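Local coordinates for azurocidin (Homo sapiens, PDB 1A7S), which kills Gram-negative bacteria, attracts monocytes and fibroblasts, and binds heparin as a neutrophil granule member of the elastase subfamily of S1 peptidases, at residues Ile73-Glu78 against Leu90-Gln94; Gly120-Ala126 against Arg142-Val148; Arg166-Asn172 against Pro195-Asp201. One frame throughout, in Å; residues are numbered along the deposited sequence.

Interaction 1 (Ile73-Glu78 against Leu90-Gln94); sequences ISSMSE and LMLLQ. With EOH (ethanol), chain Q.
Leu92 O is gripped from two directions: Ser77 N donates to it at 2.9 Å, and a bridging water donates at 3.0 Å. The strands here, 69-77 and 91-95, are antiparallel neighbours in the six-stranded N-terminal barrel of the chymotrypsin fold, and their segment axes run at 168°. Leu92 N returns a bond to Ser77 O, making Ser77 and Leu92 a hydrogen-bonded pair; the same water reaches Ser77 OG at 2.7 Å, so backbone and hydroxyl share one solvent molecule. Upstream the ladder departs from regular spacing. Ser74 N donates to Gln94 O at 2.8 Å while Gln94 N donates to Ser75 O. With Ser74 psi at -21° this resembles a classic beta bulge in the Ser74 backbone angles, though Ser75 N, buried there, makes no bond. On the Leu93 side, its CD1 meets Ile73 CD1 at 4.0 Å, and Val53 of strand 51-55 touches both residues. The approach of the Met76 and Met91 sulfurs is doubtful, since each methionine is modelled in two conformers. Leu92, on the other face, packs on Trp212 and Val216 of helix 210-218. Gln94 CG lies opposite the backbone N (chi1 -178°); the extended chain carries OE1 to Gly221 N and NE2 to an ethanol O at 2.9 Å.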
loop_
_atom_site.group_PDB
_atom_site.type_symbol
_atom_site.label_atom_id
_atom_site.label_comp_id
_atom_site.label_asym_id
_atom_site.label_seq_id
_atom_site.Cartn_x
_atom_site.Cartn_y
_atom_site.Cartn_z
ATOM N N ILE A 73 8.903 -11.561 8.180
ATOM C CA ILE A 73 9.528 -10.268 8.039
ATOM C C ILE A 73 10.881 -10.288 8.771
ATOM O O ILE A 73 10.898 -10.393 10.009
ATOM C CB ILE A 73 8.643 -9.103 8.561
ATOM C CG1 ILE A 73 7.313 -9.035 7.817
ATOM C CG2 ILE A 73 9.422 -7.816 8.474
ATOM C CD1 ILE A 73 6.269 -8.212 8.495
ATOM N N SER A 74 11.964 -10.241 8.015
ATOM C CA SER A 74 13.317 -10.334 8.589
ATOM C C SER A 74 13.839 -8.966 9.078
ATOM O O SER A 74 14.730 -8.922 9.949
ATOM C CB SER A 74 14.240 -10.896 7.550
ATOM O OG SER A 74 13.908 -12.187 7.138
ATOM N N SER A 75 13.293 -7.887 8.594
ATOM C CA SER A 75 13.717 -6.552 9.060
ATOM C C SER A 75 12.763 -5.506 8.551
ATOM O O SER A 75 12.079 -5.721 7.540
ATOM C CB SER A 75 15.150 -6.305 8.495
ATOM O OG SER A 75 15.186 -5.633 7.360
ATOM N N MET A 76 12.665 -4.399 9.255
ATOM C CA MET A 76 11.805 -3.270 8.850
ATOM C C MET A 76 12.659 -2.020 8.825
ATOM O O MET A 76 13.488 -1.827 9.709
ATOM C CB MET A 76 10.723 -3.075 9.984
ATOM C CG MET A 76 9.760 -4.322 10.036
ATOM S SD MET A 76 8.308 -3.890 10.971
ATOM C CE MET A 76 8.307 -6.157 11.988
ATOM N N SER A 77 12.362 -1.162 7.841
ATOM C CA SER A 77 13.149 0.055 7.702
ATOM C C SER A 77 12.154 1.242 7.498
ATOM O O SER A 77 11.222 1.114 6.725
ATOM C CB SER A 77 14.022 -0.010 6.433
ATOM O OG SER A 77 14.948 -1.105 6.538
ATOM N N GLU A 78 12.450 2.329 8.166
ATOM C CA GLU A 78 11.724 3.603 7.996
ATOM C C GLU A 78 12.707 4.762 8.000
ATOM O O GLU A 78 13.865 4.581 8.370
ATOM C CB GLU A 78 10.658 3.764 9.044
ATOM C CG GLU A 78 11.093 3.548 10.466
ATOM C CD GLU A 78 11.707 4.742 11.143
ATOM O OE1 GLU A 78 11.298 5.916 10.962
ATOM O OE2 GLU A 78 12.714 4.535 11.839
ATOM N N LEU A 90 6.030 5.511 5.841
ATOM C CA LEU A 90 6.608 4.627 4.846
ATOM C C LEU A 90 7.482 3.594 5.582
ATOM O O LEU A 90 8.307 3.927 6.421
ATOM C CB LEU A 90 7.403 5.381 3.844
ATOM C CG LEU A 90 8.179 4.537 2.754
ATOM C CD1 LEU A 90 7.183 3.987 1.879
ATOM C CD2 LEU A 90 9.178 5.471 2.056
ATOM N N MET A 91 7.254 2.322 5.255
ATOM C CA MET A 91 8.015 1.246 5.860
ATOM C C MET A 91 8.354 0.233 4.805
ATOM O O MET A 91 7.459 -0.103 4.012
ATOM C CB MET A 91 7.238 0.624 7.014
ATOM C CG MET A 91 8.087 -0.460 7.735
ATOM S SD MET A 91 7.560 -0.813 9.284
ATOM C CE MET A 91 7.782 0.646 10.273
ATOM N N LEU A 92 9.556 -0.271 4.803
ATOM C CA LEU A 92 9.958 -1.364 3.943
ATOM C C LEU A 92 10.141 -2.612 4.805
ATOM O O LEU A 92 10.846 -2.573 5.803
ATOM C CB LEU A 92 11.274 -1.024 3.204
ATOM C CG LEU A 92 11.185 0.228 2.340
ATOM C CD1 LEU A 92 12.493 0.351 1.498
ATOM C CD2 LEU A 92 10.008 0.302 1.444
ATOM N N LEU A 93 9.528 -3.673 4.323
ATOM C CA LEU A 93 9.595 -4.986 5.004
ATOM C C LEU A 93 10.491 -5.885 4.138
ATOM O O LEU A 93 10.203 -6.153 2.997
ATOM C CB LEU A 93 8.197 -5.579 5.070
ATOM C CG LEU A 93 7.061 -4.758 5.666
ATOM C CD1 LEU A 93 5.744 -5.478 5.627
ATOM C CD2 LEU A 93 7.410 -4.284 7.056
ATOM N N GLN A 94 11.578 -6.323 4.776
ATOM C CA GLN A 94 12.453 -7.303 4.081
ATOM C C GLN A 94 11.821 -8.681 4.322
ATOM O O GLN A 94 11.650 -9.053 5.506
ATOM C CB GLN A 94 13.856 -7.250 4.585
ATOM C CG GLN A 94 14.794 -8.204 3.871
ATOM C CD GLN A 94 16.228 -8.103 4.200
ATOM O OE1 GLN A 94 16.727 -6.966 4.409
ATOM N NE2 GLN A 94 16.939 -9.215 4.067
HETATM C C1 EOH Q . 19.450 -10.891 3.021
HETATM C C2 EOH Q . 20.405 -10.883 1.826
HETATM O O EOH Q . 19.786 -9.830 3.959
HETATM O O HOH W 1 13.751 -3.319 5.511
#

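Interaction 2 (Gly120-Ala126 against Arg142-Val148); sequences GTRCQVA and RFVNVTV. With NAG (2-acetamido-2-deoxy-beta-D-glucopyranose), chain B; EOH (ethanol), chain G.
Cys123 N donates to Val146 O at 2.8 Å, with an N-H...O angle of 167°, and Val146 N answers to Cys123 O from well above that carbonyl's plane. The next hydrogen-bonded pair exchanges slightly longer bonds: Val125 N to Val144 O is 3.1 Å. Its return bond, Val144 N to Val125 O, is 3.0 Å. At the far end Gly120 N to Val148 O and Val148 N to Thr121 O complete six bonds, these last two made by the loop that leads into strand 122-127. Both strands belong to the C-terminal barrel of the chymotrypsin fold. The segment axes diverge to 138°, which measures a marked twist. Beneath the ladder lies a hydrocarbon face. Val125 CG1 and Val144 CG1 lie side by side at 3.6 Å, both held between backbone N and carbonyl carbon by a chi1 of 57°, and Cys123 SG, disulfide-bonded to Cys181, rests 3.8 Å from Val148 CG2. The other face carries sugar: Asn145 ND2 is joined to C1 of the N-acetylglucosamine. Phe143 meets the acetamido methyl obliquely, its CE2 3.4 Å from C8 of the sugar. Arg5 hydrogen-bonds the glycan, whereas Arg122 NH2 is only close to the ring oxygen O5, at 3.1 Å. The chemistry thus divides by face: sulfur and valine carbons fill the protein interior, while arginine and an aromatic ring flank the glycan's first sugar.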
loop_
_atom_site.group_PDB
_atom_site.type_symbol
_atom_site.label_atom_id
_atom_site.label_comp_id
_atom_site.label_asym_id
_atom_site.label_seq_id
_atom_site.Cartn_x
_atom_site.Cartn_y
_atom_site.Cartn_z
ATOM N N GLY A 120 -5.367 16.271 -11.157
ATOM C CA GLY A 120 -6.133 15.840 -12.281
ATOM C C GLY A 120 -5.695 14.465 -12.804
ATOM O O GLY A 120 -6.399 13.854 -13.590
ATOM N N THR A 121 -4.517 13.998 -12.328
ATOM C CA THR A 121 -4.036 12.660 -12.829
ATOM C C THR A 121 -4.954 11.587 -12.231
ATOM O O THR A 121 -5.281 11.593 -11.067
ATOM C CB THR A 121 -2.606 12.445 -12.306
ATOM O OG1 THR A 121 -1.773 13.447 -12.866
ATOM C CG2 THR A 121 -2.034 11.073 -12.807
ATOM N N ARG A 122 -5.383 10.702 -13.111
ATOM C CA ARG A 122 -6.186 9.545 -12.740
ATOM C C ARG A 122 -5.275 8.404 -12.254
ATOM O O ARG A 122 -4.229 8.107 -12.849
ATOM C CB ARG A 122 -6.994 9.114 -13.985
ATOM C CG ARG A 122 -8.063 10.261 -14.199
ATOM C CD ARG A 122 -8.901 9.963 -15.426
ATOM N NE ARG A 122 -9.665 8.757 -15.330
ATOM C CZ ARG A 122 -10.973 8.626 -15.364
ATOM N NH1 ARG A 122 -11.743 9.509 -16.036
ATOM N NH2 ARG A 122 -11.554 7.577 -14.799
ATOM N N CYS A 123 -5.654 7.825 -11.169
ATOM C CA CYS A 123 -4.962 6.732 -10.507
ATOM C C CYS A 123 -6.015 5.674 -10.076
ATOM O O CYS A 123 -7.214 5.868 -10.231
ATOM C CB CYS A 123 -4.260 7.286 -9.259
ATOM S SG CYS A 123 -3.183 8.694 -9.503
ATOM N N GLN A 124 -5.513 4.594 -9.509
ATOM C CA GLN A 124 -6.340 3.595 -8.847
ATOM C C GLN A 124 -5.701 3.227 -7.493
ATOM O O GLN A 124 -4.512 3.332 -7.329
ATOM C CB GLN A 124 -6.502 2.306 -9.665
ATOM C CG GLN A 124 -7.270 2.512 -10.949
ATOM C CD GLN A 124 -7.604 1.296 -11.721
ATOM O OE1 GLN A 124 -8.733 1.224 -12.343
ATOM N NE2 GLN A 124 -6.818 0.311 -11.749
ATOM N N VAL A 125 -6.587 2.791 -6.601
ATOM C CA VAL A 125 -6.187 2.209 -5.345
ATOM C C VAL A 125 -6.976 0.945 -5.127
ATOM O O VAL A 125 -8.234 0.967 -5.397
ATOM C CB VAL A 125 -6.249 3.211 -4.184
ATOM C CG1 VAL A 125 -7.563 3.841 -3.962
ATOM C CG2 VAL A 125 -5.619 2.614 -2.966
ATOM N N ALA A 126 -6.407 -0.110 -4.702
ATOM C CA ALA A 126 -7.002 -1.400 -4.465
ATOM C C ALA A 126 -6.629 -1.898 -3.066
ATOM O O ALA A 126 -5.560 -1.635 -2.543
ATOM C CB ALA A 126 -6.578 -2.396 -5.526
ATOM N N ARG A 142 -10.844 -5.065 -3.703
ATOM C CA ARG A 142 -11.720 -4.089 -4.399
ATOM C C ARG A 142 -10.825 -2.950 -4.873
ATOM O O ARG A 142 -9.767 -2.732 -4.309
ATOM C CB ARG A 142 -12.864 -3.651 -3.504
ATOM C CG ARG A 142 -13.722 -4.779 -3.000
ATOM C CD ARG A 142 -14.909 -4.289 -2.219
ATOM N NE ARG A 142 -15.918 -3.686 -3.106
ATOM C CZ ARG A 142 -16.814 -4.336 -3.811
ATOM N NH1 ARG A 142 -16.961 -5.638 -3.847
ATOM N NH2 ARG A 142 -17.638 -3.584 -4.613
ATOM N N PHE A 143 -11.298 -2.180 -5.860
ATOM C CA PHE A 143 -10.541 -1.089 -6.413
ATOM C C PHE A 143 -11.426 0.055 -6.803
ATOM O O PHE A 143 -12.615 -0.100 -7.145
ATOM C CB PHE A 143 -9.640 -1.557 -7.556
ATOM C CG PHE A 143 -10.405 -1.880 -8.821
ATOM C CD1 PHE A 143 -11.115 -3.063 -8.946
ATOM C CD2 PHE A 143 -10.427 -0.994 -9.880
ATOM C CE1 PHE A 143 -11.919 -3.325 -10.045
ATOM C CE2 PHE A 143 -11.172 -1.314 -11.011
ATOM C CZ PHE A 143 -11.922 -2.476 -11.061
ATOM N N VAL A 144 -10.841 1.230 -6.793
ATOM C CA VAL A 144 -11.558 2.457 -7.147
ATOM C C VAL A 144 -10.640 3.384 -7.954
ATOM O O VAL A 144 -9.427 3.411 -7.720
ATOM C CB VAL A 144 -12.072 3.159 -5.878
ATOM C CG1 VAL A 144 -10.994 3.511 -4.862
ATOM C CG2 VAL A 144 -13.072 4.226 -6.115
ATOM N N ASN A 145 -11.232 4.089 -8.908
ATOM C CA ASN A 145 -10.570 5.135 -9.648
ATOM C C ASN A 145 -10.534 6.393 -8.774
ATOM O O ASN A 145 -11.605 6.747 -8.230
ATOM C CB ASN A 145 -11.367 5.469 -10.896
ATOM C CG ASN A 145 -11.251 4.406 -11.980
ATOM O OD1 ASN A 145 -10.287 3.638 -12.053
ATOM N ND2 ASN A 145 -12.276 4.393 -12.846
ATOM N N VAL A 146 -9.409 7.030 -8.661
ATOM C CA VAL A 146 -9.265 8.236 -7.881
ATOM C C VAL A 146 -8.520 9.277 -8.715
ATOM O O VAL A 146 -7.800 8.894 -9.673
ATOM C CB VAL A 146 -8.639 8.038 -6.500
ATOM C CG1 VAL A 146 -9.374 6.936 -5.691
ATOM C CG2 VAL A 146 -7.161 7.665 -6.603
ATOM N N THR A 147 -8.628 10.526 -8.317
ATOM C CA THR A 147 -7.966 11.625 -9.053
ATOM C C THR A 147 -7.147 12.445 -8.099
ATOM O O THR A 147 -7.602 12.799 -7.011
ATOM C CB THR A 147 -9.059 12.505 -9.743
ATOM O OG1 THR A 147 -9.782 11.647 -10.626
ATOM C CG2 THR A 147 -8.405 13.597 -10.545
ATOM N N VAL A 148 -5.935 12.796 -8.480
ATOM C CA VAL A 148 -5.049 13.630 -7.609
ATOM C C VAL A 148 -5.634 15.001 -7.459
ATOM O O VAL A 148 -6.029 15.631 -8.417
ATOM C CB VAL A 148 -3.646 13.678 -8.242
ATOM C CG1 VAL A 148 -2.745 14.652 -7.464
ATOM C CG2 VAL A 148 -3.044 12.275 -8.278
HETATM C C1 NAG B . -12.254 3.624 -14.066
HETATM C C2 NAG B . -13.615 2.850 -14.033
HETATM C C3 NAG B . -13.800 2.159 -15.373
HETATM C C4 NAG B . -13.838 3.329 -16.455
HETATM C C5 NAG B . -12.402 3.903 -16.410
HETATM C C6 NAG B . -12.247 5.156 -17.235
HETATM C C7 NAG B . -14.127 1.868 -11.804
HETATM C C8 NAG B . -13.831 0.818 -10.783
HETATM N N2 NAG B . -13.511 1.769 -13.006
HETATM O O3 NAG B . -15.058 1.569 -15.421
HETATM O O4 NAG B . -14.011 2.597 -17.710
HETATM O O5 NAG B . -12.294 4.586 -15.141
HETATM O O6 NAG B . -13.452 5.870 -17.270
HETATM O O7 NAG B . -14.825 2.802 -11.577
HETATM C C1 EOH G . -3.215 -0.726 -6.418
HETATM C C2 EOH G . -3.954 -0.020 -7.487
HETATM O O EOH G . -3.587 -0.460 -5.016
#

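Interaction 3 (Arg166-Asn172 against Pro195-Asp201); sequences RRGGICN and PCGRGPD. With EOH (ethanol), chain L.
Cys171 and Cys196 are covalently joined, SG to SG at 2.1 Å, with a disulfide torsion of 79°. In trypsin-like proteases the two loops tied by this bridge line the primary specificity (S1) pocket; the bridge is kept here, consistent with the same arrangement in this protease homolog. The second direct tie is a carboxylate: Ile170 N donates to Asp201 OD2 at 2.9 Å, meeting it on the syn side and 26° out of the carboxylate plane. Gly169 CA lies against the same OD2 at 3.2 Å, the glycine having no side chain to intervene. The Ile170 and Asp201 side chains run antiparallel alongside each other, with CG1 of Ile170 3.5 Å from OD1 of Asp201. One water then knits the shell together, donating to Asp201 OD1 and to Ile170 O while accepting from Gly197 N. Both carboxylate oxygens of this buried aspartate are therefore engaged, which would probably stabilise its charge. Gly197 is positioned by a type II turn from Pro195 to Arg198, where its positive phi of 89° suits the third place. From there Gly197 O accepts Gly168 N at 3.1 Å. Outside the turn, Arg198 CB lies over one face of the Arg167 guanidinium and Arg166 NH2 over the opposite one, both toward the rim. A bend at chi2 folds the Arg167 chain along Cys196 O, 3.4 Å from CD, and Arg167 NH1 is secured by donating to Arg166 O at 2.8 Å.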
loop_
_atom_site.group_PDB
_atom_site.type_symbol
_atom_site.label_atom_id
_atom_site.label_comp_id
_atom_site.label_asym_id
_atom_site.label_seq_id
_atom_site.Cartn_x
_atom_site.Cartn_y
_atom_site.Cartn_z
ATOM N N ARG A 166 -19.903 10.462 -3.829
ATOM C CA ARG A 166 -19.963 10.954 -2.489
ATOM C C ARG A 166 -18.982 10.299 -1.540
ATOM O O ARG A 166 -18.396 10.973 -0.687
ATOM C CB ARG A 166 -21.358 10.913 -1.882
ATOM C CG ARG A 166 -21.676 12.174 -1.056
ATOM C CD ARG A 166 -21.848 11.865 0.408
ATOM N NE ARG A 166 -23.084 11.152 0.772
ATOM C CZ ARG A 166 -23.009 10.023 1.516
ATOM N NH1 ARG A 166 -22.994 8.835 0.910
ATOM N NH2 ARG A 166 -22.852 10.115 2.801
ATOM N N ARG A 167 -18.797 8.983 -1.713
ATOM C CA ARG A 167 -17.850 8.250 -0.897
ATOM C C ARG A 167 -17.099 7.245 -1.763
ATOM O O ARG A 167 -17.649 6.325 -2.304
ATOM C CB ARG A 167 -18.519 7.526 0.254
ATOM C CG ARG A 167 -19.330 8.387 1.194
ATOM C CD ARG A 167 -18.451 9.226 2.061
ATOM N NE ARG A 167 -19.091 10.032 3.051
ATOM C CZ ARG A 167 -19.490 11.306 2.908
ATOM N NH1 ARG A 167 -19.233 12.025 1.810
ATOM N NH2 ARG A 167 -20.189 11.871 3.913
ATOM N N GLY A 168 -15.772 7.498 -1.834
ATOM C CA GLY A 168 -14.912 6.566 -2.557
ATOM C C GLY A 168 -13.456 6.768 -2.078
ATOM O O GLY A 168 -13.064 7.879 -1.859
ATOM N N GLY A 169 -12.769 5.655 -1.864
ATOM C CA GLY A 169 -11.386 5.740 -1.428
ATOM C C GLY A 169 -11.059 4.688 -0.392
ATOM O O GLY A 169 -11.705 3.628 -0.310
ATOM N N ILE A 170 -10.041 4.923 0.396
ATOM C CA ILE A 170 -9.511 3.962 1.345
ATOM C C ILE A 170 -10.308 3.861 2.594
ATOM O O ILE A 170 -11.045 4.791 2.990
ATOM C CB ILE A 170 -8.025 4.277 1.648
ATOM C CG1 ILE A 170 -7.851 5.572 2.417
ATOM C CG2 ILE A 170 -7.182 4.255 0.359
ATOM C CD1 ILE A 170 -6.408 5.984 2.750
ATOM N N CYS A 171 -10.188 2.777 3.303
ATOM C CA CYS A 171 -10.812 2.610 4.589
ATOM C C CYS A 171 -10.015 1.704 5.484
ATOM O O CYS A 171 -8.845 1.357 5.180
ATOM C CB CYS A 171 -12.287 2.280 4.446
ATOM S SG CYS A 171 -13.381 2.670 5.828
ATOM N N ASN A 172 -10.529 1.240 6.591
ATOM C CA ASN A 172 -9.811 0.370 7.514
ATOM C C ASN A 172 -9.326 -0.861 6.780
ATOM O O ASN A 172 -10.059 -1.501 6.070
ATOM C CB ASN A 172 -10.762 -0.062 8.641
ATOM C CG ASN A 172 -11.600 0.959 9.289
ATOM O OD1 ASN A 172 -12.666 0.702 9.766
ATOM N ND2 ASN A 172 -11.134 2.209 9.392
ATOM N N PRO A 195 -15.422 10.474 7.560
ATOM C CA PRO A 195 -15.888 9.184 7.057
ATOM C C PRO A 195 -14.983 8.741 5.920
ATOM O O PRO A 195 -14.567 9.545 5.092
ATOM C CB PRO A 195 -17.293 9.539 6.493
ATOM C CG PRO A 195 -17.713 10.684 7.373
ATOM C CD PRO A 195 -16.442 11.516 7.497
ATOM N N CYS A 196 -14.748 7.430 5.872
ATOM C CA CYS A 196 -14.046 6.923 4.710
ATOM C C CYS A 196 -14.716 7.375 3.403
ATOM O O CYS A 196 -15.900 7.241 3.157
ATOM C CB CYS A 196 -14.124 5.372 4.760
ATOM S SG CYS A 196 -13.103 4.690 6.089
ATOM N N GLY A 197 -13.861 7.843 2.482
ATOM C CA GLY A 197 -14.343 8.183 1.192
ATOM C C GLY A 197 -14.828 9.604 1.000
ATOM O O GLY A 197 -15.077 9.982 -0.128
ATOM N N ARG A 198 -14.941 10.380 2.075
ATOM C CA ARG A 198 -15.410 11.776 1.941
ATOM C C ARG A 198 -14.389 12.642 1.224
ATOM O O ARG A 198 -14.759 13.409 0.343
ATOM C CB ARG A 198 -15.825 12.300 3.280
ATOM C CG ARG A 198 -16.295 13.773 3.250
ATOM C CD ARG A 198 -16.646 14.222 4.664
ATOM N NE ARG A 198 -17.073 15.551 4.842
ATOM C CZ ARG A 198 -16.396 16.641 5.150
ATOM N NH1 ARG A 198 -15.050 16.569 5.259
ATOM N NH2 ARG A 198 -17.046 17.795 5.297
ATOM N N GLY A 199 -13.151 12.450 1.553
ATOM C CA GLY A 199 -11.992 12.989 0.826
ATOM C C GLY A 199 -11.356 14.169 1.522
ATOM O O GLY A 199 -12.000 14.937 2.258
ATOM N N PRO A 200 -10.120 14.422 1.217
ATOM C CA PRO A 200 -9.272 13.616 0.360
ATOM C C PRO A 200 -8.651 12.425 1.132
ATOM O O PRO A 200 -8.628 12.412 2.334
ATOM C CB PRO A 200 -8.169 14.602 -0.023
ATOM C CG PRO A 200 -8.143 15.595 1.019
ATOM C CD PRO A 200 -9.505 15.670 1.636
ATOM N N ASP A 201 -8.130 11.497 0.375
ATOM C CA ASP A 201 -7.267 10.432 0.930
ATOM C C ASP A 201 -5.828 10.968 0.864
ATOM O O ASP A 201 -5.435 11.564 -0.134
ATOM C CB ASP A 201 -7.388 9.169 0.089
ATOM C CG ASP A 201 -8.684 8.413 0.393
ATOM O OD1 ASP A 201 -9.259 8.679 1.476
ATOM O OD2 ASP A 201 -8.970 7.483 -0.396
HETATM C C1 EOH L . -8.898 4.444 6.903
HETATM C C2 EOH L . -9.026 5.623 6.029
HETATM O O EOH L . -10.054 4.261 7.794
HETATM O O HOH W 2 -20.225 14.634 5.539
HETATM O O HOH W 3 -11.054 7.395 2.940
#

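Following the chain from the N terminus, interaction 1 comes first: it closes the 11-residue connection between two neighbouring strands of the N-terminal barrel. The chain then crosses to the opposite side of the molecule, where interaction 2 closes 15 residues between strands 122-127 and 142-148 of the second barrel. Interaction 3 follows, bracketing 22 residues that include strands 178-181 and 184-192. The three are in series, with none nested or crossed. Interaction 1 stands apart, its nearest atoms about 13 Å from interaction 3. Interactions 2 and 3 touch, with Val125 CG2 packed 4.0 Å from Ile170 CG2, so the valine face of interaction 2 packs against the 166-172 loop.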